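Local coordinates for protein fructosyl amine:oxygen oxidoreductase (Neosartorya fumigata, PDB 4WCT) that oxidatively deglycates fructosyl amines (Amadori products), using a flavin-adenine dinucleotide cofactor and molecular oxygen, at residues A[320-333]-A[350-362]. Numbering follows the deposited sequence.
Sequences SVPFAKHQIPLEAE and RPLSFARICWDAD. With FAD (flavin-adenine dinucleotide), chain C.
Ser-320 meets the rim of the Trp-359 indole, its OG near CZ3, while that hydroxyl is hydrogen-bonded to Pro-254 O and Asn-307 N. Pro-322 lies over one indole face: its CA sits 3.6 Å from the centroid of the six-membered ring of Trp-359, a CH-pi contact 12° off the normal, and its CB packs on CD2. Phe-323 O takes the indole N-H at 2.8 Å from Trp-359 NE1, a bent bond, the acceptor tilted out of the indole plane, which with Pro-322 should limit ring rotation. With chi1 at 63°, the Phe-323 ring turns back from a CB directed away from the strand, and Ile-357 CD1 covers one of its faces, 3.7 Å from Phe-323 CE2. Lys-325 O accepts from Ile-357 N at 3.1 Å, and a water bridges Lys-325 N to Ile-357 O. An irregular chain thus runs beside strand 352-362, which pairs antiparallel with strand 253-263 in the mixed sheet of this FAD-dependent oxidoreductase. From strand 352-362, Asp-360 OD2 accepts from the flavin ribityl O3' at 2.6 Å, and Cys-358 SG lies too close to flavin C8M for a non-bonded contact, perhaps an unmodelled covalent link. His-326 receives the edge of Phe-354 on one ring face, a T-shaped pair with centroids 5.0 Å apart and planes at 80°; the Arg-356 aliphatic chain runs alongside the imidazole. Ile-328 packs both CG1 and CG2 against Ala-355 CB, at 4.0 Å each. On helix 330-343, Glu-333 lays CG against Leu-352 CD1 (3.9 Å), its carboxylate salt-bridged to Arg-337.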
loop_
_atom_site.group_PDB
_atom_site.type_symbol
_atom_site.label_atom_id
_atom_site.label_comp_id
_atom_site.label_asym_id
_atom_site.label_seq_id
_atom_site.Cartn_x
_atom_site.Cartn_y
_atom_site.Cartn_z
ATOM N N SER A 320 9.512 2.413 15.221
ATOM C CA SER A 320 8.794 3.451 14.483
ATOM C C SER A 320 7.279 3.425 14.759
ATOM O O SER A 320 6.637 2.380 14.629
ATOM C CB SER A 320 9.032 3.252 12.984
ATOM O OG SER A 320 8.415 4.315 12.243
ATOM N N VAL A 321 6.734 4.566 15.158
ATOM C CA VAL A 321 5.325 4.686 15.528
ATOM C C VAL A 321 4.638 5.673 14.600
ATOM O O VAL A 321 4.938 6.862 14.615
ATOM C CB VAL A 321 5.153 5.191 16.973
ATOM C CG1 VAL A 321 3.667 5.197 17.325
ATOM C CG2 VAL A 321 5.935 4.270 17.900
ATOM N N PRO A 322 3.593 5.226 13.910
ATOM C CA PRO A 322 2.857 6.168 13.060
ATOM C C PRO A 322 2.155 7.260 13.813
ATOM O O PRO A 322 1.734 7.071 14.960
ATOM C CB PRO A 322 1.821 5.283 12.349
ATOM C CG PRO A 322 2.374 3.896 12.433
ATOM C CD PRO A 322 3.143 3.839 13.731
ATOM N N PHE A 323 1.923 8.363 13.110
ATOM C CA PHE A 323 0.985 9.392 13.492
ATOM C C PHE A 323 0.355 9.968 12.223
ATOM O O PHE A 323 0.963 9.924 11.147
ATOM C CB PHE A 323 1.680 10.507 14.268
ATOM C CG PHE A 323 2.725 11.238 13.479
ATOM C CD1 PHE A 323 4.027 10.784 13.415
ATOM C CD2 PHE A 323 2.410 12.382 12.811
ATOM C CE1 PHE A 323 4.999 11.516 12.745
ATOM C CE2 PHE A 323 3.355 13.096 12.106
ATOM C CZ PHE A 323 4.649 12.625 12.018
ATOM N N ALA A 324 -0.827 10.547 12.355
ATOM C CA ALA A 324 -1.533 11.076 11.164
ATOM C C ALA A 324 -1.249 12.552 10.968
ATOM O O ALA A 324 -1.111 13.311 11.952
ATOM C CB ALA A 324 -3.030 10.846 11.339
ATOM N N LYS A 325 -1.114 12.984 9.705
ATOM C CA LYS A 325 -0.977 14.401 9.404
ATOM C C LYS A 325 -1.349 14.684 7.959
ATOM O O LYS A 325 -0.847 14.002 7.041
ATOM C CB LYS A 325 0.455 14.883 9.663
ATOM C CG LYS A 325 0.583 16.385 9.770
ATOM C CD LYS A 325 1.832 16.782 10.533
ATOM C CE LYS A 325 2.031 18.279 10.530
ATOM N NZ LYS A 325 1.309 18.967 11.619
ATOM N N HIS A 326 -2.241 15.668 7.783
ATOM C CA HIS A 326 -2.622 16.189 6.482
ATOM C C HIS A 326 -1.758 17.370 6.040
ATOM O O HIS A 326 -2.260 18.448 5.721
ATOM C CB HIS A 326 -4.087 16.555 6.470
ATOM C CG HIS A 326 -4.980 15.362 6.384
ATOM N ND1 HIS A 326 -6.315 15.470 6.048
ATOM C CD2 HIS A 326 -4.682 14.043 6.312
ATOM C CE1 HIS A 326 -6.820 14.253 5.898
ATOM N NE2 HIS A 326 -5.863 13.373 6.133
ATOM N N GLN A 327 -0.460 17.186 6.210
ATOM C CA GLN A 327 0.574 18.025 5.582
ATOM C C GLN A 327 1.726 17.093 5.236
ATOM O O GLN A 327 1.739 15.947 5.669
ATOM C CB GLN A 327 1.094 19.102 6.569
ATOM C CG GLN A 327 0.072 20.088 7.148
ATOM C CD GLN A 327 -0.651 20.960 6.146
ATOM O OE1 GLN A 327 -0.264 21.089 4.983
ATOM N NE2 GLN A 327 -1.725 21.614 6.626
ATOM N N ILE A 328 2.727 17.593 4.508
ATOM C CA ILE A 328 3.957 16.850 4.276
ATOM C C ILE A 328 5.152 17.737 4.583
ATOM O O ILE A 328 4.999 18.979 4.654
ATOM C CB ILE A 328 4.087 16.295 2.823
ATOM C CG1 ILE A 328 4.108 17.430 1.793
ATOM C CG2 ILE A 328 2.983 15.251 2.575
ATOM C CD1 ILE A 328 4.226 16.946 0.359
ATOM N N PRO A 329 6.306 17.117 4.849
ATOM C CA PRO A 329 7.448 17.992 5.062
ATOM C C PRO A 329 7.715 18.889 3.860
ATOM O O PRO A 329 7.549 18.485 2.708
ATOM C CB PRO A 329 8.602 17.017 5.328
ATOM C CG PRO A 329 7.928 15.808 5.899
ATOM C CD PRO A 329 6.658 15.702 5.091
ATOM N N LEU A 330 8.191 20.092 4.134
ATOM C CA LEU A 330 8.529 21.030 3.062
ATOM C C LEU A 330 9.523 20.403 2.089
ATOM O O LEU A 330 9.526 20.747 0.892
ATOM C CB LEU A 330 9.076 22.317 3.653
ATOM C CG LEU A 330 8.041 23.172 4.406
ATOM C CD1 LEU A 330 8.731 24.318 5.120
ATOM C CD2 LEU A 330 6.964 23.696 3.476
ATOM N N GLU A 331 10.468 19.616 2.608
ATOM C CA GLU A 331 11.452 18.974 1.721
ATOM C C GLU A 331 10.782 17.966 0.754
ATOM O O GLU A 331 11.276 17.758 -0.357
ATOM C CB GLU A 331 12.605 18.319 2.520
ATOM C CG GLU A 331 12.145 17.072 3.250
ATOM C CD GLU A 331 12.632 16.895 4.664
ATOM O OE1 GLU A 331 13.818 17.198 4.986
ATOM O OE2 GLU A 331 11.939 16.154 5.378
ATOM N N ALA A 332 9.628 17.432 1.141
ATOM C CA ALA A 332 8.923 16.476 0.283
ATOM C C ALA A 332 8.146 17.253 -0.787
ATOM O O ALA A 332 8.180 16.882 -1.972
ATOM C CB ALA A 332 7.987 15.595 1.084
ATOM N N GLU A 333 7.522 18.367 -0.406
ATOM C CA GLU A 333 6.944 19.268 -1.391
ATOM C C GLU A 333 7.972 19.696 -2.439
ATOM O O GLU A 333 7.706 19.649 -3.654
ATOM C CB GLU A 333 6.333 20.498 -0.729
ATOM C CG GLU A 333 5.884 21.545 -1.754
ATOM C CD GLU A 333 5.426 22.852 -1.144
ATOM O OE1 GLU A 333 5.753 23.148 0.037
ATOM O OE2 GLU A 333 4.835 23.653 -1.895
ATOM N N ARG A 350 2.480 25.462 -9.035
ATOM C CA ARG A 350 1.069 25.567 -8.644
ATOM C C ARG A 350 0.944 25.293 -7.152
ATOM O O ARG A 350 1.642 24.436 -6.586
ATOM C CB ARG A 350 0.225 24.568 -9.403
ATOM C CG ARG A 350 0.163 24.853 -10.895
ATOM C CD ARG A 350 -0.933 25.833 -11.231
ATOM N NE ARG A 350 -2.215 25.157 -11.305
ATOM C CZ ARG A 350 -2.739 24.636 -12.421
ATOM N NH1 ARG A 350 -2.238 24.940 -13.613
ATOM N NH2 ARG A 350 -3.878 23.989 -12.332
ATOM N N PRO A 351 0.037 26.007 -6.496
ATOM C CA PRO A 351 -0.197 25.732 -5.084
ATOM C C PRO A 351 -0.761 24.356 -4.832
ATOM O O PRO A 351 -1.485 23.810 -5.660
ATOM C CB PRO A 351 -1.206 26.808 -4.672
ATOM C CG PRO A 351 -1.897 27.173 -5.918
ATOM C CD PRO A 351 -0.936 26.967 -7.050
ATOM N N LEU A 352 -0.380 23.778 -3.705
ATOM C CA LEU A 352 -0.905 22.486 -3.315
ATOM C C LEU A 352 -2.292 22.690 -2.742
ATOM O O LEU A 352 -2.521 23.602 -1.944
ATOM C CB LEU A 352 -0.011 21.815 -2.274
ATOM C CG LEU A 352 1.433 21.569 -2.665
ATOM C CD1 LEU A 352 2.101 20.797 -1.525
ATOM C CD2 LEU A 352 1.543 20.837 -4.011
ATOM N N SER A 353 -3.203 21.786 -3.093
ATOM C CA SER A 353 -4.549 21.824 -2.575
ATOM C C SER A 353 -4.783 20.885 -1.415
ATOM O O SER A 353 -5.818 20.972 -0.698
ATOM C CB SER A 353 -5.532 21.565 -3.699
ATOM O OG SER A 353 -5.399 20.264 -4.214
ATOM N N PHE A 354 -3.889 19.900 -1.294
ATOM C CA PHE A 354 -3.982 18.836 -0.268
ATOM C C PHE A 354 -2.617 18.189 -0.167
ATOM O O PHE A 354 -1.914 18.092 -1.164
ATOM C CB PHE A 354 -4.992 17.787 -0.663
ATOM C CG PHE A 354 -5.174 16.693 0.364
ATOM C CD1 PHE A 354 -5.766 16.961 1.586
ATOM C CD2 PHE A 354 -4.724 15.406 0.107
ATOM C CE1 PHE A 354 -5.918 15.948 2.540
ATOM C CE2 PHE A 354 -4.831 14.416 1.060
ATOM C CZ PHE A 354 -5.426 14.680 2.274
ATOM N N ALA A 355 -2.274 17.681 1.016
ATOM C CA ALA A 355 -1.104 16.839 1.146
ATOM C C ALA A 355 -1.231 15.999 2.417
ATOM O O ALA A 355 -1.892 16.420 3.383
ATOM C CB ALA A 355 0.170 17.681 1.194
ATOM N N ARG A 356 -0.643 14.807 2.415
ATOM C CA ARG A 356 -0.607 14.013 3.624
ATOM C C ARG A 356 0.573 13.059 3.646
ATOM O O ARG A 356 1.081 12.606 2.584
ATOM C CB ARG A 356 -1.927 13.254 3.867
ATOM C CG ARG A 356 -2.139 11.956 3.120
ATOM C CD ARG A 356 -3.480 11.372 3.497
ATOM N NE ARG A 356 -3.764 10.051 2.914
ATOM C CZ ARG A 356 -3.570 8.880 3.532
ATOM N NH1 ARG A 356 -2.914 8.776 4.676
ATOM N NH2 ARG A 356 -4.071 7.794 2.996
ATOM N N ILE A 357 0.882 12.606 4.856
ATOM C CA ILE A 357 1.697 11.432 5.025
ATOM C C ILE A 357 0.810 10.178 5.046
ATOM O O ILE A 357 -0.355 10.240 5.417
ATOM C CB ILE A 357 2.612 11.517 6.243
ATOM C CG1 ILE A 357 1.838 11.543 7.561
ATOM C CG2 ILE A 357 3.531 12.740 6.084
ATOM C CD1 ILE A 357 2.723 11.601 8.790
ATOM N N CYS A 358 1.391 9.059 4.631
ATOM C CA CYS A 358 0.643 7.823 4.412
ATOM C C CYS A 358 1.547 6.691 4.907
ATOM O O CYS A 358 2.706 6.597 4.477
ATOM C CB CYS A 358 0.364 7.725 2.904
ATOM S SG CYS A 358 -0.245 6.166 2.255
ATOM N N TRP A 359 1.020 5.797 5.742
ATOM C CA TRP A 359 1.827 4.796 6.398
ATOM C C TRP A 359 1.563 3.405 5.856
ATOM O O TRP A 359 0.400 2.982 5.744
ATOM C CB TRP A 359 1.530 4.786 7.902
ATOM C CG TRP A 359 2.058 6.030 8.574
ATOM C CD1 TRP A 359 1.408 7.218 8.755
ATOM C CD2 TRP A 359 3.354 6.184 9.171
ATOM N NE1 TRP A 359 2.208 8.091 9.427
ATOM C CE2 TRP A 359 3.399 7.488 9.731
ATOM C CE3 TRP A 359 4.422 5.331 9.374
ATOM C CZ2 TRP A 359 4.526 7.979 10.407
ATOM C CZ3 TRP A 359 5.549 5.821 10.036
ATOM C CH2 TRP A 359 5.599 7.132 10.524
ATOM N N ASP A 360 2.639 2.666 5.668
ATOM C CA ASP A 360 2.566 1.211 5.439
ATOM C C ASP A 360 3.567 0.553 6.390
ATOM O O ASP A 360 4.157 1.225 7.252
ATOM C CB ASP A 360 2.931 0.907 4.003
ATOM C CG ASP A 360 2.324 -0.410 3.466
ATOM O OD1 ASP A 360 1.831 -1.274 4.247
ATOM O OD2 ASP A 360 2.527 -0.684 2.236
ATOM N N ALA A 361 3.734 -0.756 6.257
ATOM C CA ALA A 361 4.824 -1.426 6.957
ATOM C C ALA A 361 5.569 -2.401 6.061
ATOM O O ALA A 361 4.948 -3.175 5.319
ATOM C CB ALA A 361 4.291 -2.122 8.216
ATOM N N ASP A 362 6.903 -2.321 6.111
ATOM C CA ASP A 362 7.799 -3.159 5.347
ATOM C C ASP A 362 8.245 -4.364 6.185
ATOM O O ASP A 362 8.645 -4.219 7.351
ATOM C CB ASP A 362 9.054 -2.402 4.934
ATOM C CG ASP A 362 8.810 -1.369 3.863
ATOM O OD1 ASP A 362 8.032 -1.629 2.906
ATOM O OD2 ASP A 362 9.486 -0.319 3.953
HETATM P PA FAD C . -4.419 0.115 5.460
HETATM O O1A FAD C . -5.075 0.250 4.116
HETATM O O2A FAD C . -3.573 1.221 6.010
HETATM O O5B FAD C . -5.571 -0.215 6.476
HETATM C C5B FAD C . -5.266 -0.399 7.866
HETATM C C4B FAD C . -6.546 -0.163 8.659
HETATM O O4B FAD C . -6.326 -0.560 10.051
HETATM C C3B FAD C . -7.015 1.289 8.677
HETATM O O3B FAD C . -8.368 1.430 8.216
HETATM C C2B FAD C . -6.883 1.695 10.148
HETATM O O2B FAD C . -7.791 2.701 10.591
HETATM C C1B FAD C . -7.031 0.349 10.861
HETATM N N9A FAD C . -6.423 0.369 12.209
HETATM C C8A FAD C . -5.302 1.002 12.600
HETATM N N7A FAD C . -5.103 0.838 13.929
HETATM C C5A FAD C . -6.088 0.004 14.354
HETATM C C6A FAD C . -6.500 -0.520 15.649
HETATM N N6A FAD C . -5.784 -0.256 16.756
HETATM N N1A FAD C . -7.636 -1.249 15.682
HETATM C C2A FAD C . -8.361 -1.549 14.597
HETATM N N3A FAD C . -8.058 -1.063 13.382
HETATM C C4A FAD C . -6.952 -0.293 13.232
HETATM N N1 FAD C . 0.479 0.014 -3.047
HETATM C C2 FAD C . 0.262 -0.354 -4.359
HETATM O O2 FAD C . -0.118 -1.505 -4.569
HETATM N N3 FAD C . 0.345 0.530 -5.356
HETATM C C4 FAD C . 0.785 1.791 -5.158
HETATM O O4 FAD C . 0.895 2.655 -6.072
HETATM C C4X FAD C . 1.059 2.239 -3.804
HETATM N N5 FAD C . 1.482 3.508 -3.559
HETATM C C5X FAD C . 1.486 3.953 -2.265
HETATM C C6 FAD C . 1.683 5.299 -1.972
HETATM C C7 FAD C . 1.789 5.714 -0.658
HETATM C C7M FAD C . 1.926 7.166 -0.372
HETATM C C8 FAD C . 1.624 4.733 0.423
HETATM C C8M FAD C . 1.680 5.121 1.854
HETATM C C9 FAD C . 1.325 3.422 0.147
HETATM C C9A FAD C . 1.304 2.980 -1.159
HETATM N N10 FAD C . 1.096 1.627 -1.442
HETATM C C10 FAD C . 0.872 1.256 -2.770
HETATM C "C1'" FAD C . 0.977 0.575 -0.444
HETATM C "C2'" FAD C . -0.465 0.266 -0.073
HETATM O "O2'" FAD C . -1.107 1.510 0.172
HETATM C "C3'" FAD C . -0.468 -0.610 1.187
HETATM O "O3'" FAD C . 0.464 -1.691 1.033
HETATM C "C4'" FAD C . -1.865 -1.156 1.495
HETATM O "O4'" FAD C . -2.828 -0.114 1.348
HETATM C "C5'" FAD C . -1.868 -1.642 2.939
HETATM O "O5'" FAD C . -3.150 -2.198 3.229
HETATM P P FAD C . -3.519 -2.579 4.746
HETATM O O1P FAD C . -4.941 -3.093 4.751
HETATM O O2P FAD C . -2.387 -3.427 5.272
HETATM O O3P FAD C . -3.472 -1.162 5.498
HETATM O O HOH W 1 -1.722 10.900 7.784
HETATM O O HOH W 2 -3.630 19.133 3.234
#